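Local coordinates for fatty-acid-binding protein 1 (Arabidopsis thaliana, PDB 4DOO) that binds fatty acids, preferentially saturated ones, in the chloroplast through a domain of the chalcone-isomerase fold, and may take part in alpha-linolenic acid metabolism, at residues V5-T10 / V27-K31; Y43-V47 / L180-E184. One frame throughout, in Å; residues are numbered along the deposited sequence.

Interaction 1 (V5-T10 / V27-K31); sequences VVEPKT and VGLRK. With DAO (lauric acid), chain C.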
# COMPACT_ATOMS: atom_id res chain seq x y z
N VAL A 5 -3.27 -0.59 -16.45
CA VAL A 5 -3.74 0.74 -16.12
C VAL A 5 -2.53 1.66 -16.05
O VAL A 5 -1.56 1.37 -15.35
CB VAL A 5 -4.47 0.76 -14.76
CG1 VAL A 5 -4.92 2.17 -14.43
CG2 VAL A 5 -5.67 -0.18 -14.81
N VAL A 6 -2.58 2.76 -16.79
CA VAL A 6 -1.47 3.69 -16.81
C VAL A 6 -1.69 4.88 -15.90
O VAL A 6 -2.76 5.49 -15.90
CB VAL A 6 -1.22 4.23 -18.24
CG1 VAL A 6 -0.07 5.23 -18.23
CG2 VAL A 6 -0.93 3.08 -19.18
N GLU A 7 -0.68 5.21 -15.10
CA GLU A 7 -0.78 6.37 -14.23
C GLU A 7 -0.41 7.49 -15.20
O GLU A 7 0.73 7.59 -15.65
CB GLU A 7 0.24 6.27 -13.09
CG GLU A 7 0.07 7.30 -12.00
CD GLU A 7 0.32 8.71 -12.49
OE1 GLU A 7 -0.64 9.51 -12.53
OE2 GLU A 7 1.49 9.02 -12.82
N PRO A 8 -1.38 8.35 -15.55
CA PRO A 8 -1.19 9.46 -16.48
C PRO A 8 0.01 10.39 -16.31
O PRO A 8 0.80 10.55 -17.24
CB PRO A 8 -2.53 10.22 -16.40
CG PRO A 8 -3.01 9.91 -15.02
CD PRO A 8 -2.70 8.44 -14.90
N LYS A 9 0.15 10.99 -15.14
CA LYS A 9 1.25 11.92 -14.91
C LYS A 9 2.64 11.37 -15.16
O LYS A 9 3.49 12.07 -15.71
CB LYS A 9 1.20 12.50 -13.49
CG LYS A 9 2.22 13.61 -13.28
CD LYS A 9 2.10 14.26 -11.92
CE LYS A 9 3.05 15.45 -11.81
NZ LYS A 9 3.05 16.05 -10.45
N THR A 10 2.88 10.13 -14.76
CA THR A 10 4.19 9.50 -14.93
C THR A 10 4.28 8.58 -16.14
O THR A 10 5.37 8.37 -16.67
CB THR A 10 4.58 8.68 -13.68
OG1 THR A 10 3.67 7.59 -13.53
CG2 THR A 10 4.52 9.55 -12.43
N VAL A 27 -4.71 3.56 -8.11
CA VAL A 27 -3.37 3.94 -8.53
C VAL A 27 -3.12 5.38 -8.13
O VAL A 27 -3.97 6.25 -8.35
CB VAL A 27 -3.22 3.80 -10.06
CG1 VAL A 27 -1.87 4.37 -10.51
CG2 VAL A 27 -3.32 2.34 -10.45
N GLY A 28 -1.96 5.64 -7.53
CA GLY A 28 -1.65 6.99 -7.10
C GLY A 28 -0.18 7.34 -7.16
O GLY A 28 0.65 6.57 -7.65
N LEU A 29 0.15 8.53 -6.65
CA LEU A 29 1.52 9.02 -6.63
C LEU A 29 1.91 9.44 -5.22
O LEU A 29 1.11 10.06 -4.50
CB LEU A 29 1.68 10.23 -7.56
CG LEU A 29 1.45 10.06 -9.06
CD1 LEU A 29 1.71 11.40 -9.76
CD2 LEU A 29 2.39 8.99 -9.62
N ARG A 30 3.13 9.09 -4.83
CA ARG A 30 3.66 9.45 -3.52
C ARG A 30 4.60 10.60 -3.84
O ARG A 30 5.60 10.42 -4.54
CB ARG A 30 4.44 8.28 -2.92
CG ARG A 30 4.82 8.41 -1.44
CD ARG A 30 6.07 9.25 -1.20
NE ARG A 30 6.60 9.00 0.14
CZ ARG A 30 7.01 9.94 0.98
NH1 ARG A 30 6.95 11.22 0.63
NH2 ARG A 30 7.47 9.60 2.18
N LYS A 31 4.27 11.78 -3.34
CA LYS A 31 5.07 12.97 -3.59
C LYS A 31 5.85 13.42 -2.37
O LYS A 31 5.63 12.95 -1.26
CB LYS A 31 4.18 14.12 -4.06
CG LYS A 31 3.40 13.83 -5.33
CD LYS A 31 2.36 14.90 -5.60
CE LYS A 31 1.52 14.56 -6.83
NZ LYS A 31 0.49 15.59 -7.11
O1 DAO C . 7.60 6.87 2.88
O2 DAO C . 6.74 6.39 0.91
C1 DAO C . 7.05 6.07 2.08
C2 DAO C . 6.74 4.67 2.56
C3 DAO C . 7.64 3.68 1.84
C4 DAO C . 7.49 2.27 2.43
C5 DAO C . 8.15 1.22 1.53
C6 DAO C . 9.66 1.16 1.75
C7 DAO C . 10.38 0.65 0.51
C8 DAO C . 11.85 1.03 0.57
C9 DAO C . 12.56 0.67 -0.72
C10 DAO C . 14.05 0.98 -0.61
C11 DAO C . 14.87 0.05 -1.50
C12 DAO C . 16.31 0.50 -1.56

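Interaction 2 (Y43-V47 / L180-E184); sequences YAFGV and LYIGE. With DAO (lauric acid), chain C; DAO (lauric acid), chain D.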
# COMPACT_ATOMS: atom_id res chain seq x y z
N TYR A 43 7.36 8.24 -6.39
CA TYR A 43 7.03 6.97 -7.01
C TYR A 43 5.53 6.84 -7.24
O TYR A 43 4.73 7.53 -6.61
CB TYR A 43 7.53 5.78 -6.17
CG TYR A 43 6.94 5.64 -4.77
CD1 TYR A 43 7.65 6.08 -3.65
CD2 TYR A 43 5.71 5.02 -4.56
CE1 TYR A 43 7.15 5.90 -2.36
CE2 TYR A 43 5.19 4.84 -3.28
CZ TYR A 43 5.92 5.28 -2.18
OH TYR A 43 5.44 5.06 -0.91
N ALA A 44 5.16 5.97 -8.18
CA ALA A 44 3.76 5.71 -8.47
C ALA A 44 3.46 4.40 -7.76
O ALA A 44 4.36 3.56 -7.61
CB ALA A 44 3.54 5.54 -9.96
N PHE A 45 2.23 4.22 -7.31
CA PHE A 45 1.89 2.97 -6.63
C PHE A 45 0.52 2.46 -7.05
O PHE A 45 -0.33 3.23 -7.50
CB PHE A 45 1.99 3.13 -5.10
CG PHE A 45 1.02 4.13 -4.52
CD1 PHE A 45 -0.29 3.76 -4.20
CD2 PHE A 45 1.42 5.45 -4.29
CE1 PHE A 45 -1.19 4.68 -3.65
CE2 PHE A 45 0.53 6.38 -3.74
CZ PHE A 45 -0.77 6.00 -3.42
N GLY A 46 0.34 1.15 -6.94
CA GLY A 46 -0.92 0.53 -7.30
C GLY A 46 -1.31 -0.35 -6.13
O GLY A 46 -0.48 -1.10 -5.62
N VAL A 47 -2.57 -0.25 -5.71
CA VAL A 47 -3.04 -1.05 -4.58
C VAL A 47 -3.94 -2.18 -5.08
O VAL A 47 -4.95 -1.93 -5.74
CB VAL A 47 -3.84 -0.18 -3.59
CG1 VAL A 47 -4.24 -1.02 -2.38
CG2 VAL A 47 -2.99 1.01 -3.14
N LEU A 180 -0.71 4.10 5.21
CA LEU A 180 -0.09 5.19 4.46
C LEU A 180 -0.73 5.38 3.10
O LEU A 180 -0.74 6.48 2.55
CB LEU A 180 1.41 4.91 4.24
CG LEU A 180 2.31 4.89 5.47
CD1 LEU A 180 3.72 4.46 5.07
CD2 LEU A 180 2.32 6.29 6.10
N TYR A 181 -1.27 4.29 2.55
CA TYR A 181 -1.88 4.32 1.23
C TYR A 181 -3.41 4.36 1.22
O TYR A 181 -4.00 5.03 0.37
CB TYR A 181 -1.39 3.10 0.44
CG TYR A 181 0.12 3.02 0.32
CD1 TYR A 181 0.81 3.79 -0.61
CD2 TYR A 181 0.86 2.21 1.18
CE1 TYR A 181 2.20 3.76 -0.69
CE2 TYR A 181 2.25 2.16 1.12
CZ TYR A 181 2.92 2.94 0.18
OH TYR A 181 4.29 2.90 0.13
N ILE A 182 -4.04 3.68 2.16
CA ILE A 182 -5.50 3.62 2.20
C ILE A 182 -6.14 4.10 3.51
O ILE A 182 -7.32 3.85 3.77
CB ILE A 182 -5.97 2.16 1.90
CG1 ILE A 182 -5.41 1.72 0.54
CG2 ILE A 182 -7.49 2.07 1.85
CD1 ILE A 182 -5.84 2.61 -0.61
N GLY A 183 -5.37 4.82 4.32
CA GLY A 183 -5.88 5.31 5.59
C GLY A 183 -6.48 6.70 5.55
O GLY A 183 -6.70 7.28 4.49
N GLU A 184 -6.73 7.25 6.74
CA GLU A 184 -7.32 8.58 6.88
C GLU A 184 -6.49 9.71 6.26
O GLU A 184 -7.04 10.67 5.71
CB GLU A 184 -7.56 8.88 8.36
CG GLU A 184 -8.28 10.19 8.62
CD GLU A 184 -9.60 10.28 7.89
OE1 GLU A 184 -10.38 9.30 7.93
OE2 GLU A 184 -9.87 11.33 7.27
O1 DAO C . 7.60 6.87 2.88
O2 DAO C . 6.74 6.39 0.91
C1 DAO C . 7.05 6.07 2.08
C2 DAO C . 6.74 4.67 2.56
C3 DAO C . 7.64 3.68 1.84
C4 DAO C . 7.49 2.27 2.43
C5 DAO C . 8.15 1.22 1.53
C6 DAO C . 9.66 1.16 1.75
C7 DAO C . 10.38 0.65 0.51
C8 DAO C . 11.85 1.03 0.57
C9 DAO C . 12.56 0.67 -0.72
C10 DAO C . 14.05 0.98 -0.61
C11 DAO C . 14.87 0.05 -1.50
C12 DAO C . 16.31 0.50 -1.56
O1 DAO D . 15.14 16.83 -2.46
O2 DAO D . 15.99 15.10 -3.52
C1 DAO D . 15.08 15.65 -2.86
C2 DAO D . 13.85 14.84 -2.52
C3 DAO D . 14.11 13.97 -1.30
C4 DAO D . 13.58 12.56 -1.50
C5 DAO D . 12.36 12.30 -0.61
C6 DAO D . 12.48 10.95 0.09
C7 DAO D . 11.27 10.07 -0.20
C8 DAO D . 11.66 8.60 -0.20
C9 DAO D . 10.46 7.70 0.06
C10 DAO D . 10.35 6.62 -1.01
C11 DAO D . 10.58 5.23 -0.43
C12 DAO D . 10.70 4.20 -1.53

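Interaction 1 (V5-T10 / V27-K31)
The carboxylate of Glu7 has one face against the isopropyl end of Leu29, whose CD2 comes within 3.3 Å of Glu7 OE2. In this chalcone-isomerase fold the edge strand 5-6 and the turn after it curl over one face of the antiparallel sheet, past strand 13-18, onto strand 22-33. Backbone donors approach the carboxylate from the opposite side: Lys9 N is tilted 38° out of its plane at Glu7 OE1 (3.1 Å), and Thr10 N reaches the syn side of OE2. At the edge, the Thr10 hydroxyl OG1 donates to the anti lone pair of Glu7 OE2 at 2.7 Å.

With CG anti to the backbone N (chi1 -170°) and a bend at chi2, the Glu7 chain folds its carboxylate back over its own turn. Its three bonds probably hold the turn of residues 8-10 in shape, while the hydrocarbon part faces the sheet, where Glu7 CG meets Val27 CG1 at 3.8 Å. Leu29 is met by Glu7, Lys9 and Thr10, its CD1 against Lys9 CD (3.6 Å) and its CD2 reaching tip to tip toward Thr10 CG2. The extended Lys9 chain ends near Lys31, but its ammonium is paired with Asp41, which probably offsets the like charges.

The next residue on the strand, Arg30, serves the fatty-acid site. Its guanidinium lies edge-on to the laurate carboxylate in a two-pronged grip, NE to O2 and NH2 to O1, both bonds practically straight at 178°. The remaining nitrogen is tied to the strand's own backbone, Arg30 NH1 donating to Lys31 O at 2.9 Å.

Interaction 2 (Y43-V47 / L180-E184)
Tyr181 is the bump of this contact: its ring projects from the C-terminal part of helix 171-182 onto strand 39-50, into a hollow formed by Tyr43, Phe45 and Val47. One edge of the ring is driven into the face of Phe45, with Tyr181 CD1 3.6 Å above the Phe45 plane and over its centre. This is a T-shaped pair, centroids 4.9 Å apart and planes at 64°. Phe45 CB points to the helix, CG lies between the backbone N and the carbonyl carbon (chi1 63°), and a chi2 of 85° turns the face to Tyr181.

The far end of Tyr181 crosses Tyr43 at about a right angle, and its hydroxyl donates to Tyr43 OH at 2.7 Å. Tyr43 OH in turn donates to laurate O2 at 2.6 Å, in the plane of the Tyr43 ring. Tyr181 lines the pocket, its OH 3.8 Å from laurate C3, and is second-shell only toward the head group, where its bond probably helps orient the Tyr43 phenol. A second laurate lies along the Tyr43 ring edge, its C10 3.5 Å from Tyr43 CE1. At the hollow's other end, Val47 CG2 and Ile182 CD1 meet tip to tip at 4.1 Å.

All five touching residues are buried. Phe187 packs edge-to-face on Tyr181, Ile89 and Leu91 of strand 87-93 support it from the sheet, and Phe195 of helix 189-202 touches Val47 and Ile182.

In the fold
Both segments of interaction 1 precede those of interaction 2 in the sequence, and the centres of the two contacts lie 10 Å apart. They share the antiparallel sheet: strands 22-33 and 39-50 are consecutive in sequence and neighbours in the sheet, joined where Gly28 O meets Phe45 N and Arg30 N meets Tyr43 O, each at 2.9 Å in a probable hydrogen bond. The N-terminal turn of 5-10 packs on one face of this pair of strands, helix 171-182 on the other. Interaction 2 lies about 5 Å from the centre of the molecule (centre to centre), interaction 1 about 14 Å. The two strands thus bring Arg30 and Tyr43 to one laurate head group, which Ser110 also hydrogen-bonds.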